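Local atomic coordinates of spydx (Streptococcus pyogenes, PDB entry 2J43), a protein that binds alpha-glucans such as host lung glycogen through family 41 carbohydrate-binding modules of a larger pullulanase that probably hydrolyses alpha-1,6-glucosidic linkages. Residues L18-L23 with N72-E77; G22-G27 with N38-M43; I116-Q121 with V202-T207; L128-F133 with I170-L175. All blocks are in the same frame, centred on the assembly; numbering follows the deposited sequence.

Overall arrangement
From the N terminus, the chain first builds the module that holds interactions 1 and 2. Strand 21-27 takes part in both: interaction 2 closes a short loop by adding 41-42 on one flank, and interaction 1 closes a longer one, with that loop inside it, by adding 66-73 on the other. They touch and share Gly22 and Leu23, so that three neighbouring strands of one antiparallel sheet are tied together. The chain then passes to a second module. There interaction 3 joins 113-119 to the late strand 201-205, and interaction 4, nested inside that loop, pairs 128-134 with 170-176. Their side chains pack together, whereas the centres of interactions 1 and 3 lie about 41 Å apart.

Interaction 1 of 4, residues L18-L23 with N72-E77; sequences LGSLGL and NNKAGE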
loop_
_atom_site.group_PDB
_atom_site.type_symbol
_atom_site.label_atom_id
_atom_site.label_comp_id
_atom_site.label_asym_id
_atom_site.label_seq_id
_atom_site.Cartn_x
_atom_site.Cartn_y
_atom_site.Cartn_z
ATOM N N LEU A 18 21.205 15.571 -1.272
ATOM C CA LEU A 18 21.357 14.128 -1.285
ATOM C C LEU A 18 22.778 13.706 -0.950
ATOM O O LEU A 18 22.991 12.632 -0.402
ATOM C CB LEU A 18 20.904 13.510 -2.616
ATOM C CG LEU A 18 19.410 13.705 -2.938
ATOM C CD1 LEU A 18 19.120 13.236 -4.382
ATOM C CD2 LEU A 18 18.605 12.886 -1.975
ATOM N N GLY A 19 23.776 14.496 -1.363
ATOM C CA GLY A 19 25.162 14.213 -1.132
ATOM C C GLY A 19 25.603 14.281 0.291
ATOM O O GLY A 19 26.716 13.907 0.612
ATOM N N SER A 20 24.730 14.847 1.131
ATOM C CA SER A 20 24.938 14.931 2.576
ATOM C C SER A 20 23.978 14.106 3.383
ATOM O O SER A 20 24.141 14.069 4.604
ATOM C CB SER A 20 24.783 16.390 3.005
ATOM O OG SER A 20 25.626 17.249 2.166
ATOM N N LEU A 21 23.014 13.477 2.744
ATOM C CA LEU A 21 21.996 12.658 3.432
ATOM C C LEU A 21 22.327 11.161 3.407
ATOM O O LEU A 21 22.748 10.606 2.403
ATOM C CB LEU A 21 20.626 12.841 2.801
ATOM C CG LEU A 21 19.975 14.187 3.064
ATOM C CD1 LEU A 21 18.745 14.320 2.161
ATOM C CD2 LEU A 21 19.670 14.284 4.565
ATOM N N GLY A 22 22.100 10.493 4.548
ATOM C CA GLY A 22 22.243 9.049 4.624
ATOM C C GLY A 22 21.009 8.335 5.137
ATOM O O GLY A 22 20.262 8.882 5.983
ATOM N N LEU A 23 20.827 7.115 4.666
ATOM C CA LEU A 23 19.801 6.188 5.184
ATOM C C LEU A 23 20.536 5.145 6.011
ATOM O O LEU A 23 21.244 4.290 5.506
ATOM C CB LEU A 23 19.049 5.500 4.056
ATOM C CG LEU A 23 17.906 4.572 4.450
ATOM C CD1 LEU A 23 16.879 5.351 5.266
ATOM C CD2 LEU A 23 17.212 3.911 3.235
ATOM N N ASN A 72 20.003 10.473 8.313
ATOM C CA ASN A 72 21.006 11.300 8.970
ATOM C C ASN A 72 21.656 12.218 7.966
ATOM O O ASN A 72 21.287 12.210 6.799
ATOM C CB ASN A 72 22.058 10.468 9.743
ATOM C CG ASN A 72 23.014 9.621 8.855
ATOM O OD1 ASN A 72 23.123 9.863 7.673
ATOM N ND2 ASN A 72 23.823 8.728 9.477
ATOM N N ASN A 73 22.556 13.045 8.468
ATOM C CA ASN A 73 23.432 13.813 7.597
ATOM C C ASN A 73 24.867 13.651 8.011
ATOM O O ASN A 73 25.201 12.972 8.978
ATOM C CB ASN A 73 22.987 15.264 7.524
ATOM C CG ASN A 73 23.129 15.990 8.859
ATOM O OD1 ASN A 73 23.846 15.531 9.756
ATOM N ND2 ASN A 73 22.453 17.136 8.965
ATOM N N LYS A 74 25.772 14.210 7.220
ATOM C CA LYS A 74 27.181 13.935 7.431
ATOM C C LYS A 74 27.722 14.638 8.695
ATOM O O LYS A 74 28.727 14.202 9.240
ATOM C CB LYS A 74 27.985 14.218 6.155
ATOM C CG LYS A 74 27.960 15.632 5.727
ATOM C CD LYS A 74 28.827 15.878 4.449
ATOM C CE LYS A 74 28.428 17.217 3.841
ATOM N NZ LYS A 74 28.956 18.396 4.583
ATOM N N ALA A 75 27.019 15.655 9.198
ATOM C CA ALA A 75 27.293 16.238 10.516
ATOM C C ALA A 75 26.885 15.338 11.675
ATOM O O ALA A 75 27.198 15.641 12.847
ATOM C CB ALA A 75 26.619 17.572 10.660
ATOM N N GLY A 76 26.211 14.214 11.387
ATOM C CA GLY A 76 25.816 13.273 12.406
ATOM C C GLY A 76 24.483 13.520 13.078
ATOM O O GLY A 76 24.205 12.935 14.139
ATOM N N GLU A 77 23.657 14.375 12.513
ATOM C CA GLU A 77 22.340 14.630 13.051
ATOM C C GLU A 77 21.379 13.495 12.676
ATOM O O GLU A 77 21.426 12.985 11.547
ATOM C CB GLU A 77 21.768 15.926 12.510
ATOM C CG GLU A 77 22.489 17.174 12.919
ATOM C CD GLU A 77 21.754 18.364 12.329
ATOM O OE1 GLU A 77 22.224 18.897 11.349
ATOM O OE2 GLU A 77 20.652 18.709 12.816
HETATM O O HOH W 1 25.341 10.992 5.606
#
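Leu21 and Gly22 pair with Asn73 and Asn72 in an antiparallel ladder, where strand 21-27 begins and strand 66-73 runs out into a type I turn from Asn73 to Gly76, within the first of the chain's two carbohydrate-binding modules. Gly22 and Asn72 form the hydrogen-bonded pair: Gly22 N gives to Asn72 O at 2.9 Å, almost straight (172°), and Asn72 N returns the bond to Gly22 O at 2.8 Å. Farther along, the regular pairing gives out. Ser20 O receives a weak, bent bond from Lys74 N (3.1 Å, 123°), and the same oxygen accepts a CA-H...O contact from Asn73 CA at 3.1 Å.

Glycine suits position 22 because the Asn72 amide folds over it. With Asn72 CG lodged between its own backbone N and carbonyl carbon (chi1 68°), Asn72 OD1 comes to 3.3 Å from Gly22 CA, so close that a beta carbon there would clash with it. The other end of this amide, ND2, is hydrogen-bonded to Pro37 O, and a water donates to OD1 and, weakly, to Ser20 O. On the other face of the sheet, Leu21 CD2 lies 3.5 Å from Asn72 O, while its side chain packs on Ile71 and Leu79. At the outer margin Lys74 lays its aliphatic CE beside Ser20 OG at 3.3 Å.

Asn73 suits the head of the turn, its OD1 accepting from Glu77 N. Its ND2 donates to Glu77 OE1, at 3.0 Å, and also to Glu16 OE2, so one neutral amide bonds to two carboxylates that would otherwise be expected to repel.

Interaction 2 of 4, residues G22-G27 with N38-M43; sequences GLWVWG and NGAITM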
loop_
_atom_site.group_PDB
_atom_site.type_symbol
_atom_site.label_atom_id
_atom_site.label_comp_id
_atom_site.label_asym_id
_atom_site.label_seq_id
_atom_site.Cartn_x
_atom_site.Cartn_y
_atom_site.Cartn_z
ATOM N N GLY A 22 22.100 10.493 4.548
ATOM C CA GLY A 22 22.243 9.049 4.624
ATOM C C GLY A 22 21.009 8.335 5.137
ATOM O O GLY A 22 20.262 8.882 5.983
ATOM N N LEU A 23 20.827 7.115 4.666
ATOM C CA LEU A 23 19.801 6.188 5.184
ATOM C C LEU A 23 20.536 5.145 6.011
ATOM O O LEU A 23 21.244 4.290 5.506
ATOM C CB LEU A 23 19.049 5.500 4.056
ATOM C CG LEU A 23 17.906 4.572 4.450
ATOM C CD1 LEU A 23 16.879 5.351 5.266
ATOM C CD2 LEU A 23 17.212 3.911 3.235
ATOM N N TRP A 24 20.290 5.185 7.312
ATOM C CA TRP A 24 20.979 4.398 8.326
ATOM C C TRP A 24 19.987 3.302 8.778
ATOM O O TRP A 24 18.868 3.616 9.144
ATOM C CB TRP A 24 21.364 5.295 9.507
ATOM C CG TRP A 24 22.106 4.555 10.585
ATOM C CD1 TRP A 24 21.570 3.836 11.628
ATOM C CD2 TRP A 24 23.519 4.498 10.729
ATOM N NE1 TRP A 24 22.598 3.306 12.380
ATOM C CE2 TRP A 24 23.805 3.680 11.841
ATOM C CE3 TRP A 24 24.599 5.041 9.992
ATOM C CZ2 TRP A 24 25.117 3.401 12.250
ATOM C CZ3 TRP A 24 25.900 4.770 10.392
ATOM C CH2 TRP A 24 26.161 3.952 11.513
ATOM N N VAL A 25 20.351 2.025 8.630
ATOM C CA VAL A 25 19.405 0.924 8.775
ATOM C C VAL A 25 19.859 -0.154 9.770
ATOM O O VAL A 25 21.048 -0.417 9.927
ATOM C CB VAL A 25 19.092 0.264 7.408
ATOM C CG1 VAL A 25 18.452 1.259 6.477
ATOM C CG2 VAL A 25 20.361 -0.279 6.759
ATOM N N TRP A 26 18.876 -0.742 10.428
ATOM C CA TRP A 26 19.102 -1.873 11.301
ATOM C C TRP A 26 17.915 -2.800 11.334
ATOM O O TRP A 26 16.951 -2.638 10.574
ATOM C CB TRP A 26 19.531 -1.389 12.659
ATOM C CG TRP A 26 18.551 -0.562 13.495
ATOM C CD1 TRP A 26 17.864 -1.011 14.577
ATOM C CD2 TRP A 26 18.214 0.862 13.393
ATOM N NE1 TRP A 26 17.126 -0.003 15.134
ATOM C CE2 TRP A 26 17.329 1.159 14.458
ATOM C CE3 TRP A 26 18.570 1.897 12.531
ATOM C CZ2 TRP A 26 16.792 2.428 14.670
ATOM C CZ3 TRP A 26 18.033 3.153 12.754
ATOM C CH2 TRP A 26 17.151 3.400 13.803
ATOM N N GLY A 27 17.951 -3.806 12.196
ATOM C CA GLY A 27 16.940 -4.841 12.148
ATOM C C GLY A 27 17.254 -5.844 11.045
ATOM O O GLY A 27 18.404 -6.188 10.800
ATOM N N ASN A 38 28.832 8.007 8.853
ATOM C CA ASN A 38 29.182 7.927 7.416
ATOM C C ASN A 38 28.903 6.553 6.808
ATOM O O ASN A 38 28.776 6.421 5.569
ATOM C CB ASN A 38 30.619 8.358 7.183
ATOM C CG ASN A 38 30.842 9.827 7.490
ATOM O OD1 ASN A 38 29.916 10.669 7.377
ATOM N ND2 ASN A 38 32.064 10.168 7.831
ATOM N N GLY A 39 28.698 5.534 7.648
ATOM C CA GLY A 39 28.302 4.230 7.172
ATOM C C GLY A 39 26.901 4.089 6.619
ATOM O O GLY A 39 26.552 3.016 6.154
ATOM N N ALA A 40 26.090 5.121 6.715
ATOM C CA ALA A 40 24.737 5.059 6.138
ATOM C C ALA A 40 24.789 4.841 4.619
ATOM O O ALA A 40 25.843 5.147 3.991
ATOM C CB ALA A 40 23.996 6.377 6.428
ATOM N N ILE A 41 23.696 4.349 4.060
ATOM C CA ILE A 41 23.519 4.277 2.606
ATOM C C ILE A 41 23.473 5.683 2.129
ATOM O O ILE A 41 22.677 6.453 2.603
ATOM C CB ILE A 41 22.252 3.538 2.208
ATOM C CG1 ILE A 41 22.215 2.110 2.802
ATOM C CG2 ILE A 41 22.128 3.514 0.673
ATOM C CD1 ILE A 41 20.871 1.500 2.806
ATOM N N THR A 42 24.329 6.042 1.159
ATOM C CA THR A 42 24.234 7.422 0.639
ATOM C C THR A 42 22.963 7.650 -0.172
ATOM O O THR A 42 22.716 6.903 -1.092
ATOM C CB THR A 42 25.466 7.814 -0.173
ATOM O OG1 THR A 42 25.209 9.069 -0.830
ATOM C CG2 THR A 42 25.821 6.845 -1.278
HETATM N N MSE A 43 22.208 8.690 0.129
HETATM C CA MSE A 43 20.969 8.906 -0.584
HETATM C C MSE A 43 21.164 9.498 -1.990
HETATM O O MSE A 43 20.223 9.685 -2.723
HETATM C CB MSE A 43 19.977 9.701 0.259
HETATM C CG MSE A 43 19.791 9.046 1.596
HETATM SE SE MSE A 43 18.094 9.630 2.467
HETATM C CE MSE A 43 16.823 8.821 1.060
#
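Trp24 holds its CG anti to the backbone N (chi1 -179°) and brings the six-membered part of its indole against the loop before strand 41-42, with Trp24 CE3 3.9 Å from Ala40 CB and 3.6 Å from Ala40 N. Its ring also meets Trp36 edge-to-face. Close by, Ala40 CB rests 3.7 Å from Gly22 CA, a close fit that suits a methyl group meeting a residue with no side chain.

The other face is built differently. Ile41 directs CG1 anti to its carbonyl carbon (chi1 -56°), 3.6 Å from Leu23 O, and Leu23 CB lies 4.2 Å from Ile41 CB. The backbones form a hydrogen-bonded antiparallel pair, Leu23 N to Ile41 O and Ile41 N to Leu23 O, each 2.8 Å; the second is the more bent, its donor lying above the carbonyl plane. Selenomethionine Met43 supports the same side by setting CG 3.8 Å from Leu23 N.

Leu23 continues inward to Met7 and Phe9 of strand 4-9 and to Leu55 and Val57 of strand 53-58, which belong to the facing sheet. An edge strand hydrogen-bonded alongside an inner one, with its apolar face turned toward a second sheet, is the construction of the beta-sandwich seen in carbohydrate-binding modules of this family.

Interaction 3 of 4, residues I116-Q121 with V202-T207; sequences INYHNQ and VFVKDT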
loop_
_atom_site.group_PDB
_atom_site.type_symbol
_atom_site.label_atom_id
_atom_site.label_comp_id
_atom_site.label_asym_id
_atom_site.label_seq_id
_atom_site.Cartn_x
_atom_site.Cartn_y
_atom_site.Cartn_z
ATOM N N ILE A 116 -10.829 0.149 -4.212
ATOM C CA ILE A 116 -11.090 -1.264 -4.063
ATOM C C ILE A 116 -10.336 -1.988 -5.151
ATOM O O ILE A 116 -10.621 -1.828 -6.325
ATOM C CB ILE A 116 -12.593 -1.535 -4.161
ATOM C CG1 ILE A 116 -13.314 -0.825 -3.009
ATOM C CG2 ILE A 116 -12.830 -3.061 -4.220
ATOM C CD1 ILE A 116 -14.862 -0.852 -3.081
ATOM N N ASN A 117 -9.358 -2.788 -4.759
ATOM C CA ASN A 117 -8.574 -3.604 -5.658
ATOM C C ASN A 117 -9.120 -5.029 -5.639
ATOM O O ASN A 117 -9.405 -5.573 -4.545
ATOM C CB ASN A 117 -7.108 -3.664 -5.176
ATOM C CG ASN A 117 -6.420 -2.347 -5.194
ATOM O OD1 ASN A 117 -5.930 -1.926 -6.256
ATOM N ND2 ASN A 117 -6.402 -1.624 -4.037
ATOM N N TYR A 118 -9.294 -5.637 -6.810
ATOM C CA TYR A 118 -9.829 -6.987 -6.876
ATOM C C TYR A 118 -8.940 -7.794 -7.783
ATOM O O TYR A 118 -8.776 -7.400 -8.907
ATOM C CB TYR A 118 -11.264 -7.026 -7.482
ATOM C CG TYR A 118 -11.745 -8.453 -7.618
ATOM C CD1 TYR A 118 -12.100 -9.181 -6.479
ATOM C CD2 TYR A 118 -11.834 -9.093 -8.865
ATOM C CE1 TYR A 118 -12.495 -10.511 -6.566
ATOM C CE2 TYR A 118 -12.262 -10.421 -8.965
ATOM C CZ TYR A 118 -12.576 -11.124 -7.810
ATOM O OH TYR A 118 -12.996 -12.441 -7.900
ATOM N N HIS A 119 -8.408 -8.909 -7.283
ATOM C CA HIS A 119 -7.533 -9.809 -8.016
ATOM C C HIS A 119 -8.214 -11.182 -8.142
ATOM O O HIS A 119 -8.861 -11.639 -7.187
ATOM C CB HIS A 119 -6.173 -9.934 -7.297
ATOM C CG HIS A 119 -5.103 -10.593 -8.128
ATOM N ND1 HIS A 119 -4.924 -11.952 -8.176
ATOM C CD2 HIS A 119 -4.130 -10.056 -8.904
ATOM C CE1 HIS A 119 -3.931 -12.235 -9.004
ATOM N NE2 HIS A 119 -3.416 -11.104 -9.440
ATOM N N ASN A 120 -8.095 -11.802 -9.320
ATOM C CA ASN A 120 -8.479 -13.194 -9.490
ATOM C C ASN A 120 -7.363 -13.978 -10.180
ATOM O O ASN A 120 -6.398 -13.391 -10.666
ATOM C CB ASN A 120 -9.862 -13.356 -10.183
ATOM C CG ASN A 120 -9.892 -12.822 -11.611
ATOM O OD1 ASN A 120 -8.841 -12.599 -12.232
ATOM N ND2 ASN A 120 -11.144 -12.605 -12.158
ATOM N N GLN A 121 -7.515 -15.309 -10.209
ATOM C CA GLN A 121 -6.436 -16.206 -10.674
ATOM C C GLN A 121 -6.249 -16.122 -12.164
ATOM O O GLN A 121 -5.121 -16.165 -12.667
ATOM C CB GLN A 121 -6.781 -17.640 -10.329
ATOM C CG GLN A 121 -6.928 -17.897 -8.875
ATOM C CD GLN A 121 -5.651 -17.631 -8.122
ATOM O OE1 GLN A 121 -5.571 -16.674 -7.345
ATOM N NE2 GLN A 121 -4.638 -18.457 -8.358
ATOM N N VAL A 202 -8.106 -0.948 -0.164
ATOM C CA VAL A 202 -8.396 -2.280 0.276
ATOM C C VAL A 202 -8.232 -3.282 -0.842
ATOM O O VAL A 202 -8.134 -2.944 -2.041
ATOM C CB VAL A 202 -9.781 -2.387 0.950
ATOM C CG1 VAL A 202 -9.875 -1.462 2.175
ATOM C CG2 VAL A 202 -10.891 -2.108 -0.030
ATOM N N PHE A 203 -8.187 -4.554 -0.460
ATOM C CA PHE A 203 -7.779 -5.607 -1.342
ATOM C C PHE A 203 -8.666 -6.798 -1.112
ATOM O O PHE A 203 -8.819 -7.265 0.024
ATOM C CB PHE A 203 -6.311 -5.983 -1.091
ATOM C CG PHE A 203 -5.405 -4.804 -1.184
ATOM C CD1 PHE A 203 -4.726 -4.535 -2.335
ATOM C CD2 PHE A 203 -5.299 -3.919 -0.136
ATOM C CE1 PHE A 203 -3.951 -3.353 -2.434
ATOM C CE2 PHE A 203 -4.520 -2.780 -0.221
ATOM C CZ PHE A 203 -3.850 -2.504 -1.385
ATOM N N VAL A 204 -9.320 -7.243 -2.180
ATOM C CA VAL A 204 -10.120 -8.478 -2.186
ATOM C C VAL A 204 -9.720 -9.358 -3.334
ATOM O O VAL A 204 -9.088 -8.907 -4.299
ATOM C CB VAL A 204 -11.669 -8.214 -2.213
ATOM C CG1 VAL A 204 -12.159 -7.686 -0.846
ATOM C CG2 VAL A 204 -12.026 -7.305 -3.310
ATOM N N LYS A 205 -9.975 -10.664 -3.215
ATOM C CA LYS A 205 -9.558 -11.589 -4.234
ATOM C C LYS A 205 -10.500 -12.789 -4.419
ATOM O O LYS A 205 -11.159 -13.184 -3.458
ATOM C CB LYS A 205 -8.165 -12.160 -3.892
ATOM C CG LYS A 205 -8.040 -12.813 -2.524
ATOM C CD LYS A 205 -6.607 -13.418 -2.365
ATOM C CE LYS A 205 -6.383 -14.040 -1.021
ATOM N NZ LYS A 205 -7.182 -15.301 -0.772
ATOM N N ASP A 206 -10.548 -13.303 -5.646
ATOM C CA ASP A 206 -11.189 -14.571 -5.963
ATOM C C ASP A 206 -12.608 -14.646 -5.364
ATOM O O ASP A 206 -13.434 -13.740 -5.620
ATOM C CB ASP A 206 -10.237 -15.711 -5.501
ATOM C CG ASP A 206 -8.862 -15.596 -6.130
ATOM O OD1 ASP A 206 -8.781 -15.554 -7.366
ATOM O OD2 ASP A 206 -7.839 -15.533 -5.470
ATOM N N THR A 207 -12.894 -15.686 -4.559
ATOM C CA THR A 207 -14.150 -15.830 -3.858
ATOM C C THR A 207 -13.993 -15.749 -2.355
ATOM O O THR A 207 -14.847 -16.189 -1.574
ATOM C CB THR A 207 -14.847 -17.139 -4.213
ATOM O OG1 THR A 207 -13.955 -18.246 -4.003
ATOM C CG2 THR A 207 -15.177 -17.173 -5.700
HETATM O O HOH W 2 -5.936 -13.995 -6.717
#
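Ile116 to His119 run parallel to Val202 to Lys205, the strand axes 4.7 Å apart and inclined by 25°, joined by backbone hydrogen bonds. Both Asn117 N and Asn117 ND2 donate to Val202 O, each at 3.0 Å and from opposite faces of its plane. The same amide lies nearly parallel to the Phe203 ring (planes 8° apart), with Asn117 ND2 over one face, 3.4 Å from Phe203 CE1; its N-H, in the amide plane, is spent on Val202 O.

On the opposite side of the sheet Ile116 CG1 meets Val202 CG2 at 4.0 Å. This side faces the interior of the second module's beta-sandwich, where Ile116 packs on Phe172 and Val130, and Tyr118 on Ile174 and Leu128. With CG anti to the backbone N (chi1 176°), Tyr118 crosses Val204 at about a right angle: Val204 CG2 lies at the ring edge, 3.7 Å from Tyr118 CD1, and Tyr118 OH donates to Asp206 O at 2.7 Å. Tyrosine combines an apolar ring for the core with a donor for the strand's end. A water bonds to both His119 ND1 and Asp206 OD2, donating to the carboxylate, while Lys205 NZ forms a salt bridge with Asp208.

Interaction 4 of 4, residues L128-F133 with I170-L175; sequences LAVWTF and IGFLIL
The Phe133 ring lies with one face over Gly171: Gly171 C sits 3.5 Å above its plane, displaced toward the rim, and Gly171 CA approaches the ring centroid at 3.9 Å in a CH-pi contact 12° off the normal. This is the cross-strand aromatic-glycine pair of antiparallel sheets, often called aromatic rescue of glycine, since the ring shields backbone that glycine leaves bare; a beta carbon at Gly171 would run into the ring. Phe133 CG stands between its backbone N and carbonyl carbon (chi1 58°), and the ring folds back across the neighbouring strand. On the same face Trp131 CB meets Leu175 CD1 at 4.0 Å, while its indole packs edge-to-face with Trp143.

Phe172 belongs to the other, core-facing side of the sheet, where its ring meets that of Tyr191. Here Val130 spreads its two methyls over different neighbours: CG1 touches Phe172 CB at 4.0 Å and CG2 touches Ile174 CD1 at 4.1 Å.

Three hydrogen-bonded pairs, Ala129 with Leu175, Trp131 with Leu173 and Phe133 with Gly171, bind the strands. At one end Leu175 O accepts from Ala129 N at 3.0 Å and also takes a CA-H...O contact from Leu128 CA at 3.1 Å.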
loop_
_atom_site.group_PDB
_atom_site.type_symbol
_atom_site.label_atom_id
_atom_site.label_comp_id
_atom_site.label_asym_id
_atom_site.label_seq_id
_atom_site.Cartn_x
_atom_site.Cartn_y
_atom_site.Cartn_z
ATOM N N LEU A 128 -16.930 -7.730 -14.985
ATOM C CA LEU A 128 -17.023 -7.723 -13.519
ATOM C C LEU A 128 -17.298 -6.280 -13.076
ATOM O O LEU A 128 -16.848 -5.337 -13.728
ATOM C CB LEU A 128 -15.721 -8.236 -12.914
ATOM C CG LEU A 128 -15.373 -9.683 -13.240
ATOM C CD1 LEU A 128 -14.162 -10.132 -12.357
ATOM C CD2 LEU A 128 -16.499 -10.680 -13.144
ATOM N N ALA A 129 -17.997 -6.096 -11.960
ATOM C CA ALA A 129 -18.326 -4.750 -11.482
ATOM C C ALA A 129 -18.363 -4.757 -9.979
ATOM O O ALA A 129 -18.486 -5.820 -9.368
ATOM C CB ALA A 129 -19.691 -4.318 -11.995
ATOM N N VAL A 130 -18.347 -3.578 -9.402
ATOM C CA VAL A 130 -18.389 -3.417 -7.944
ATOM C C VAL A 130 -19.704 -2.738 -7.579
ATOM O O VAL A 130 -19.985 -1.642 -8.032
ATOM C CB VAL A 130 -17.220 -2.567 -7.403
ATOM C CG1 VAL A 130 -17.256 -2.637 -5.838
ATOM C CG2 VAL A 130 -15.906 -3.067 -7.968
ATOM N N TRP A 131 -20.497 -3.401 -6.738
ATOM C CA TRP A 131 -21.691 -2.835 -6.134
ATOM C C TRP A 131 -21.272 -2.151 -4.819
ATOM O O TRP A 131 -20.541 -2.736 -4.064
ATOM C CB TRP A 131 -22.672 -3.955 -5.819
ATOM C CG TRP A 131 -24.001 -3.465 -5.394
ATOM C CD1 TRP A 131 -24.506 -3.447 -4.110
ATOM C CD2 TRP A 131 -25.047 -2.931 -6.233
ATOM N NE1 TRP A 131 -25.782 -2.922 -4.098
ATOM C CE2 TRP A 131 -26.135 -2.587 -5.383
ATOM C CE3 TRP A 131 -25.168 -2.668 -7.600
ATOM C CZ2 TRP A 131 -27.302 -2.006 -5.872
ATOM C CZ3 TRP A 131 -26.339 -2.091 -8.069
ATOM C CH2 TRP A 131 -27.373 -1.762 -7.214
ATOM N N THR A 132 -21.694 -0.914 -4.608
ATOM C CA THR A 132 -21.305 -0.137 -3.423
ATOM C C THR A 132 -22.516 0.409 -2.676
ATOM O O THR A 132 -23.542 0.771 -3.276
ATOM C CB THR A 132 -20.404 1.077 -3.811
ATOM O OG1 THR A 132 -21.139 1.963 -4.662
ATOM C CG2 THR A 132 -19.214 0.630 -4.660
ATOM N N PHE A 133 -22.363 0.476 -1.359
ATOM C CA PHE A 133 -23.418 0.966 -0.476
ATOM C C PHE A 133 -22.830 1.363 0.875
ATOM O O PHE A 133 -21.605 1.288 1.107
ATOM C CB PHE A 133 -24.542 -0.088 -0.324
ATOM C CG PHE A 133 -24.104 -1.436 0.211
ATOM C CD1 PHE A 133 -24.410 -1.810 1.517
ATOM C CD2 PHE A 133 -23.450 -2.369 -0.594
ATOM C CE1 PHE A 133 -24.085 -3.051 2.005
ATOM C CE2 PHE A 133 -23.122 -3.610 -0.099
ATOM C CZ PHE A 133 -23.456 -3.956 1.204
ATOM N N ILE A 170 -18.161 1.286 4.713
ATOM C CA ILE A 170 -18.572 1.027 3.327
ATOM C C ILE A 170 -18.886 -0.444 3.206
ATOM O O ILE A 170 -18.298 -1.268 3.876
ATOM C CB ILE A 170 -17.457 1.444 2.294
ATOM C CG1 ILE A 170 -17.887 1.223 0.837
ATOM C CG2 ILE A 170 -16.180 0.641 2.492
ATOM C CD1 ILE A 170 -16.822 1.692 -0.178
ATOM N N GLY A 171 -19.848 -0.752 2.340
ATOM C CA GLY A 171 -20.131 -2.106 1.960
ATOM C C GLY A 171 -19.981 -2.171 0.451
ATOM O O GLY A 171 -20.208 -1.194 -0.275
ATOM N N PHE A 172 -19.583 -3.332 0.004
ATOM C CA PHE A 172 -19.484 -3.580 -1.417
ATOM C C PHE A 172 -19.524 -5.068 -1.737
ATOM O O PHE A 172 -19.436 -5.950 -0.880
ATOM C CB PHE A 172 -18.220 -2.901 -1.995
ATOM C CG PHE A 172 -16.919 -3.437 -1.481
ATOM C CD1 PHE A 172 -16.216 -4.457 -2.154
ATOM C CD2 PHE A 172 -16.370 -2.939 -0.327
ATOM C CE1 PHE A 172 -15.005 -4.914 -1.656
ATOM C CE2 PHE A 172 -15.127 -3.406 0.128
ATOM C CZ PHE A 172 -14.483 -4.384 -0.546
ATOM N N LEU A 173 -19.694 -5.365 -3.028
ATOM C CA LEU A 173 -19.705 -6.730 -3.480
ATOM C C LEU A 173 -19.136 -6.787 -4.862
ATOM O O LEU A 173 -19.333 -5.877 -5.632
ATOM C CB LEU A 173 -21.128 -7.300 -3.469
ATOM C CG LEU A 173 -21.229 -8.815 -3.490
ATOM C CD1 LEU A 173 -20.528 -9.569 -2.360
ATOM C CD2 LEU A 173 -22.715 -9.291 -3.557
ATOM N N ILE A 174 -18.404 -7.833 -5.173
ATOM C CA ILE A 174 -17.907 -7.986 -6.555
ATOM C C ILE A 174 -18.917 -8.822 -7.338
ATOM O O ILE A 174 -19.276 -9.949 -6.913
ATOM C CB ILE A 174 -16.544 -8.669 -6.615
ATOM C CG1 ILE A 174 -15.531 -8.020 -5.676
ATOM C CG2 ILE A 174 -15.994 -8.674 -8.060
ATOM C CD1 ILE A 174 -15.288 -6.531 -5.941
ATOM N N LEU A 175 -19.337 -8.304 -8.486
ATOM C CA LEU A 175 -20.340 -8.943 -9.345
ATOM C C LEU A 175 -19.771 -9.416 -10.653
ATOM O O LEU A 175 -18.810 -8.833 -11.182
ATOM C CB LEU A 175 -21.453 -7.946 -9.664
ATOM C CG LEU A 175 -22.089 -7.200 -8.493
ATOM C CD1 LEU A 175 -23.274 -6.339 -8.992
ATOM C CD2 LEU A 175 -22.494 -8.194 -7.418
#